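Local coordinates for DinB-like Protein (Bacillus cereus ATCC 10987, PDB 3DI5) that binds a divalent metal ion, nickel in this crystal, as a DinB-family protein whose biological role is not established, at residues Y15-T20 with D83-V88; A47-T52 with I126-H131. All coordinates share one frame; numbering follows the deposited sequence.

Contact 1 of 2, residues Y15-T20 with D83-V88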
loop_
_atom_site.group_PDB
_atom_site.type_symbol
_atom_site.label_atom_id
_atom_site.label_comp_id
_atom_site.label_asym_id
_atom_site.label_seq_id
_atom_site.Cartn_x
_atom_site.Cartn_y
_atom_site.Cartn_z
ATOM N N TYR A 15 -5.756 0.812 10.735
ATOM C CA TYR A 15 -6.788 1.702 10.175
ATOM C C TYR A 15 -6.547 1.943 8.675
ATOM O O TYR A 15 -7.489 1.982 7.887
ATOM C CB TYR A 15 -6.842 3.053 10.918
ATOM C CG TYR A 15 -7.877 4.018 10.346
ATOM C CD1 TYR A 15 -7.575 4.830 9.240
ATOM C CD2 TYR A 15 -9.165 4.110 10.893
ATOM C CE1 TYR A 15 -8.527 5.708 8.692
ATOM C CE2 TYR A 15 -10.125 4.989 10.351
ATOM C CZ TYR A 15 -9.796 5.781 9.250
ATOM O OH TYR A 15 -10.725 6.647 8.706
ATOM N N GLU A 16 -5.289 2.129 8.290
ATOM C CA GLU A 16 -4.939 2.388 6.890
ATOM C C GLU A 16 -5.220 1.179 6.005
ATOM O O GLU A 16 -5.794 1.317 4.924
ATOM C CB GLU A 16 -3.471 2.788 6.767
ATOM C CG GLU A 16 -3.117 4.121 7.438
ATOM C CD GLU A 16 -3.963 5.276 6.958
ATOM O OE1 GLU A 16 -4.224 5.370 5.748
ATOM O OE2 GLU A 16 -4.371 6.115 7.776
ATOM N N THR A 17 -4.822 -0.002 6.455
ATOM C CA THR A 17 -5.021 -1.215 5.661
ATOM C C THR A 17 -6.489 -1.617 5.568
ATOM O O THR A 17 -6.949 -1.995 4.482
ATOM C CB THR A 17 -4.209 -2.416 6.187
ATOM O OG1 THR A 17 -4.616 -2.739 7.515
ATOM C CG2 THR A 17 -2.722 -2.119 6.178
ATOM N N GLU A 18 -7.221 -1.544 6.688
ATOM C CA GLU A 18 -8.654 -1.851 6.679
ATOM C C GLU A 18 -9.371 -0.966 5.663
ATOM O O GLU A 18 -10.148 -1.451 4.835
ATOM C CB GLU A 18 -9.288 -1.687 8.090
ATOM C CG GLU A 18 -8.956 -2.836 9.083
ATOM C CD GLU A 18 -9.662 -2.718 10.460
ATOM N N SER A 19 -9.091 0.333 5.734
ATOM C CA SER A 19 -9.658 1.320 4.815
ATOM C C SER A 19 -9.302 1.046 3.343
ATOM O O SER A 19 -10.144 1.144 2.474
ATOM C CB SER A 19 -9.202 2.731 5.229
ATOM O OG SER A 19 -9.337 3.659 4.154
ATOM N N THR A 20 -8.054 0.690 3.070
ATOM C CA THR A 20 -7.611 0.435 1.708
ATOM C C THR A 20 -8.245 -0.835 1.168
ATOM O O THR A 20 -8.705 -0.861 0.034
ATOM C CB THR A 20 -6.061 0.372 1.629
ATOM O OG1 THR A 20 -5.538 1.595 2.152
ATOM C CG2 THR A 20 -5.575 0.200 0.197
ATOM N N ASP A 83 -6.994 -9.305 -3.447
ATOM C CA ASP A 83 -6.408 -10.449 -2.755
ATOM C C ASP A 83 -4.904 -10.303 -2.590
ATOM O O ASP A 83 -4.370 -10.554 -1.518
ATOM C CB ASP A 83 -6.735 -11.756 -3.469
ATOM C CG ASP A 83 -8.195 -12.162 -3.294
ATOM O OD1 ASP A 83 -9.018 -11.309 -2.861
ATOM O OD2 ASP A 83 -8.532 -13.319 -3.605
ATOM N N GLY A 84 -4.231 -9.883 -3.659
ATOM C CA GLY A 84 -2.838 -9.431 -3.586
ATOM C C GLY A 84 -2.539 -8.483 -2.442
ATOM O O GLY A 84 -1.595 -8.707 -1.698
ATOM N N TYR A 85 -3.326 -7.423 -2.298
ATOM C CA TYR A 85 -3.151 -6.494 -1.175
ATOM C C TYR A 85 -3.291 -7.218 0.176
ATOM O O TYR A 85 -2.483 -7.011 1.067
ATOM C CB TYR A 85 -4.164 -5.367 -1.236
ATOM C CG TYR A 85 -3.897 -4.268 -0.227
ATOM C CD1 TYR A 85 -2.885 -3.349 -0.424
ATOM C CD2 TYR A 85 -4.645 -4.171 0.934
ATOM C CE1 TYR A 85 -2.646 -2.341 0.489
ATOM C CE2 TYR A 85 -4.400 -3.198 1.860
ATOM C CZ TYR A 85 -3.407 -2.280 1.637
ATOM O OH TYR A 85 -3.184 -1.296 2.560
ATOM N N ARG A 86 -4.312 -8.059 0.316
ATOM C CA ARG A 86 -4.554 -8.767 1.568
ATOM C C ARG A 86 -3.346 -9.631 1.906
ATOM O O ARG A 86 -2.841 -9.586 3.027
ATOM C CB ARG A 86 -5.811 -9.641 1.477
ATOM C CG ARG A 86 -6.109 -10.424 2.756
ATOM C CD ARG A 86 -7.434 -11.167 2.720
ATOM N NE ARG A 86 -8.555 -10.244 2.546
ATOM C CZ ARG A 86 -9.270 -10.093 1.429
ATOM N NH1 ARG A 86 -9.030 -10.831 0.339
ATOM N NH2 ARG A 86 -10.256 -9.195 1.409
ATOM N N LYS A 87 -2.895 -10.391 0.909
ATOM C CA LYS A 87 -1.788 -11.351 1.027
ATOM C C LYS A 87 -0.494 -10.685 1.473
ATOM O O LYS A 87 0.140 -11.132 2.443
ATOM C CB LYS A 87 -1.550 -12.020 -0.336
ATOM C CG LYS A 87 -1.230 -13.488 -0.308
ATOM C CD LYS A 87 -1.313 -14.069 -1.723
ATOM N N VAL A 88 -0.104 -9.626 0.766
ATOM C CA VAL A 88 1.181 -8.985 1.010
ATOM C C VAL A 88 1.182 -8.147 2.294
ATOM O O VAL A 88 2.203 -8.052 2.969
ATOM C CB VAL A 88 1.667 -8.138 -0.199
ATOM C CG1 VAL A 88 0.909 -6.824 -0.310
ATOM C CG2 VAL A 88 3.144 -7.895 -0.070
#
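Tyr85 reaches out from helix 78-99 and ends between Thr17 and Thr20 of helix 6-26, two threonines on neighbouring turns. The side chain leaves the backbone with CG anti to N (chi1 -171°), which carries it across to the other helix. CB lies beside Val51, and the CD1/CE1 side of the ring rests on the branch methyl of Ile50; Ile54 of helix 43-58 also touches the side chain. Contact with the threonines begins at the outer half. Near the ring plane, Thr17 O lies 3.8 Å from Tyr85 CE2. At CZ the methyl of Thr20 arrives over one face: Thr20 CG2 is 3.6 Å from Tyr85 CZ and 4.0 Å from the ring centroid, 27° off the normal, a CH-pi contact. The tip meets carbon from both residues, with Tyr85 OH 3.5 Å from Thr20 CB and 3.7 Å from Thr17 CG2.

Thr20 can offer its methyl because its hydroxyl turns back along its own helix. Its OG1 gives a 2.8 Å hydrogen bond to Glu16 O, on the opposite face of that carbonyl from Thr20 N, so two donors grip one oxygen. Arg133 of helix 118-142 also bonds to this hydroxyl and forms a salt bridge with Glu16 OE1, while Glu16 OE2 is hydrogen-bonded to Tyr151 OH.

The Tyr85 hydroxyl probably bonds to Gln129 OE1 of helix 118-142, which also gives Thr20 OG1 its second partner. Between 15-20 and 83-88 the chemistry is dispersion and CH-pi, and this one tyrosine touches the other three long helices.

Contact 2 of 2, residues A47-T52 with I126-H131. With NI (nickel (II) ion), chain B.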
loop_
_atom_site.group_PDB
_atom_site.type_symbol
_atom_site.label_atom_id
_atom_site.label_comp_id
_atom_site.label_asym_id
_atom_site.label_seq_id
_atom_site.Cartn_x
_atom_site.Cartn_y
_atom_site.Cartn_z
ATOM N N ALA A 47 -4.341 1.016 -8.360
ATOM C CA ALA A 47 -4.584 0.006 -7.321
ATOM C C ALA A 47 -3.438 -1.013 -7.202
ATOM O O ALA A 47 -3.037 -1.411 -6.105
ATOM C CB ALA A 47 -5.896 -0.733 -7.601
ATOM N N TRP A 48 -2.944 -1.480 -8.334
ATOM C CA TRP A 48 -1.796 -2.373 -8.319
ATOM C C TRP A 48 -0.509 -1.665 -7.831
ATOM O O TRP A 48 0.329 -2.277 -7.222
ATOM C CB TRP A 48 -1.603 -2.975 -9.701
ATOM C CG TRP A 48 -0.709 -4.154 -9.766
ATOM C CD1 TRP A 48 0.370 -4.289 -10.564
ATOM C CD2 TRP A 48 -0.844 -5.394 -9.048
ATOM N NE1 TRP A 48 0.934 -5.537 -10.393
ATOM C CE2 TRP A 48 0.211 -6.228 -9.459
ATOM C CE3 TRP A 48 -1.752 -5.875 -8.095
ATOM C CZ2 TRP A 48 0.391 -7.512 -8.956
ATOM C CZ3 TRP A 48 -1.579 -7.136 -7.593
ATOM C CH2 TRP A 48 -0.511 -7.953 -8.022
ATOM N N HIS A 49 -0.376 -0.366 -8.089
ATOM C CA HIS A 49 0.767 0.400 -7.610
ATOM C C HIS A 49 0.799 0.406 -6.062
ATOM O O HIS A 49 1.864 0.305 -5.453
ATOM C CB HIS A 49 0.680 1.826 -8.193
ATOM C CG HIS A 49 1.791 2.743 -7.782
ATOM N ND1 HIS A 49 3.101 2.540 -8.150
ATOM C CD2 HIS A 49 1.766 3.930 -7.130
ATOM C CE1 HIS A 49 3.845 3.532 -7.689
ATOM N NE2 HIS A 49 3.061 4.388 -7.061
ATOM N N ILE A 50 -0.376 0.482 -5.439
ATOM C CA ILE A 50 -0.527 0.428 -3.963
ATOM C C ILE A 50 -0.108 -0.920 -3.409
ATOM O O ILE A 50 0.603 -1.034 -2.389
ATOM C CB ILE A 50 -2.008 0.709 -3.576
ATOM C CG1 ILE A 50 -2.288 2.196 -3.724
ATOM C CG2 ILE A 50 -2.350 0.272 -2.098
ATOM C CD1 ILE A 50 -3.750 2.524 -3.905
ATOM N N VAL A 51 -0.541 -1.952 -4.092
ATOM C CA VAL A 51 -0.189 -3.281 -3.693
ATOM C C VAL A 51 1.329 -3.476 -3.733
ATOM O O VAL A 51 1.941 -3.909 -2.739
ATOM C CB VAL A 51 -0.924 -4.300 -4.556
ATOM C CG1 VAL A 51 -0.532 -5.703 -4.142
ATOM C CG2 VAL A 51 -2.476 -4.100 -4.433
ATOM N N THR A 52 1.937 -3.115 -4.867
ATOM C CA THR A 52 3.348 -3.358 -5.108
ATOM C C THR A 52 4.235 -2.436 -4.305
ATOM O O THR A 52 5.385 -2.803 -4.005
ATOM C CB THR A 52 3.739 -3.228 -6.612
ATOM O OG1 THR A 52 3.496 -1.888 -7.076
ATOM C CG2 THR A 52 2.960 -4.158 -7.438
ATOM N N ILE A 126 2.843 4.835 4.597
ATOM C CA ILE A 126 1.479 5.258 4.906
ATOM C C ILE A 126 1.075 6.454 4.079
ATOM O O ILE A 126 -0.031 6.481 3.542
ATOM C CB ILE A 126 1.295 5.605 6.424
ATOM C CG1 ILE A 126 1.392 4.343 7.271
ATOM C CG2 ILE A 126 -0.064 6.244 6.685
ATOM C CD1 ILE A 126 1.305 4.585 8.762
ATOM N N ASN A 127 1.968 7.437 3.996
ATOM C CA ASN A 127 1.738 8.659 3.256
ATOM C C ASN A 127 1.529 8.430 1.752
ATOM O O ASN A 127 0.596 8.981 1.146
ATOM C CB ASN A 127 2.919 9.605 3.428
ATOM C CG ASN A 127 2.938 10.299 4.760
ATOM O OD1 ASN A 127 2.009 10.175 5.566
ATOM N ND2 ASN A 127 4.007 11.057 5.005
ATOM N N HIS A 128 2.391 7.582 1.180
ATOM C CA HIS A 128 2.325 7.196 -0.236
ATOM C C HIS A 128 0.982 6.536 -0.532
ATOM O O HIS A 128 0.290 6.948 -1.460
ATOM C CB HIS A 128 3.507 6.270 -0.588
ATOM C CG HIS A 128 3.483 5.723 -1.989
ATOM N ND1 HIS A 128 3.155 4.414 -2.272
ATOM C CD2 HIS A 128 3.776 6.301 -3.177
ATOM C CE1 HIS A 128 3.236 4.217 -3.582
ATOM N NE2 HIS A 128 3.607 5.351 -4.150
ATOM N N GLN A 129 0.645 5.508 0.246
ATOM C CA GLN A 129 -0.598 4.769 0.114
ATOM C C GLN A 129 -1.836 5.669 0.205
ATOM O O GLN A 129 -2.801 5.465 -0.517
ATOM C CB GLN A 129 -0.672 3.722 1.193
ATOM C CG GLN A 129 -1.846 2.759 1.031
ATOM C CD GLN A 129 -1.848 1.686 2.051
ATOM O OE1 GLN A 129 -1.733 0.502 1.719
ATOM N NE2 GLN A 129 -1.978 2.076 3.324
ATOM N N ASN A 130 -1.779 6.659 1.095
ATOM C CA ASN A 130 -2.896 7.554 1.364
ATOM C C ASN A 130 -3.101 8.532 0.199
ATOM O O ASN A 130 -4.227 8.844 -0.179
ATOM C CB ASN A 130 -2.623 8.303 2.679
ATOM C CG ASN A 130 -3.773 9.217 3.110
ATOM O OD1 ASN A 130 -4.906 9.096 2.637
ATOM N ND2 ASN A 130 -3.478 10.130 4.029
ATOM N N HIS A 131 -2.000 9.012 -0.367
ATOM C CA HIS A 131 -2.052 9.858 -1.563
ATOM C C HIS A 131 -2.791 9.170 -2.711
ATOM O O HIS A 131 -3.704 9.753 -3.312
ATOM C CB HIS A 131 -0.634 10.199 -2.015
ATOM C CG HIS A 131 -0.552 10.730 -3.409
ATOM N ND1 HIS A 131 -0.990 11.992 -3.754
ATOM C CD2 HIS A 131 -0.040 10.183 -4.539
ATOM C CE1 HIS A 131 -0.765 12.191 -5.042
ATOM N NE2 HIS A 131 -0.185 11.113 -5.539
HETATM NI NI NI B . 3.569 6.471 -6.233
HETATM O O HOH W 1 0.573 0.660 -0.316
HETATM O O HOH W 2 3.631 7.177 -8.530
HETATM O O HOH W 3 4.291 8.525 -5.570
HETATM O O HOH W 4 5.850 5.902 -6.464
#
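Gln129 OE1, 3.9 Å from the branch methyl Ile50 CG2, is a buried amide oxygen with two partners: water 1, which donates to it over 3.1 Å, and, probably, the hydroxyl of Tyr85 from helix 78-99. The same water gives its other proton to the backbone, at 2.7 Å from Ile50 O, and so bridges the two helices. An extended chain beyond CG brings the Gln129 amide up to this water, and Gln129 CG packs 4.0 Å from Ile50 CG2.

One residue back on each helix, His49 and His128 converge on a nickel ion as neighbouring ligands. Both imidazoles swing out with CG anti to the backbone N (chi1 180° and 175°) and present NE2 to the metal, at 2.3 Å for His49 NE2 and 2.4 Å for His128 NE2. Sharing the ion in this way leaves the two nitrogens, His49 NE2 and His128 NE2, only 3.1 Å apart. The rings are turned 69° against each other, with His49 NE2 near the plane of the His128 ring, at its edge. His132 is the third protein ligand and three mutually adjacent waters complete six-fold coordination; water 3 stands across the metal from His49, water 2 from His128. Behind the first shell, Asp71 takes a hydrogen bond from His49 ND1 and probably helps fix the rotation of that ring.

Helices 43-58 and 118-142 thus carry the three-histidine site of the DinB four-helix bundle. On the inner side Ile50 packs on Tyr85 of helix 78-99, and Gln129 on Trp13 and Thr20 of helix 6-26.

In the fold
Each contact joins a different pair of the four long helices: contact 1 pairs 6-26 with 78-99, contact 2 pairs 43-58 with 118-142, and their segments alternate along the chain. Their centres lie about 10 Å apart. Contact 1 is wholly buried and consists of a ring packed on threonines, whereas contact 2 is only partly buried and changes character from an inner layer of isoleucine, glutamine and a bound water to a metal bearing water ligands. They share the Tyr85–Gln129 link, and Tyr85 CE1 packs 3.7 Å from Ile50 CG2. The packed interior of contact 1 therefore backs directly onto the inner layer beneath the nickel site.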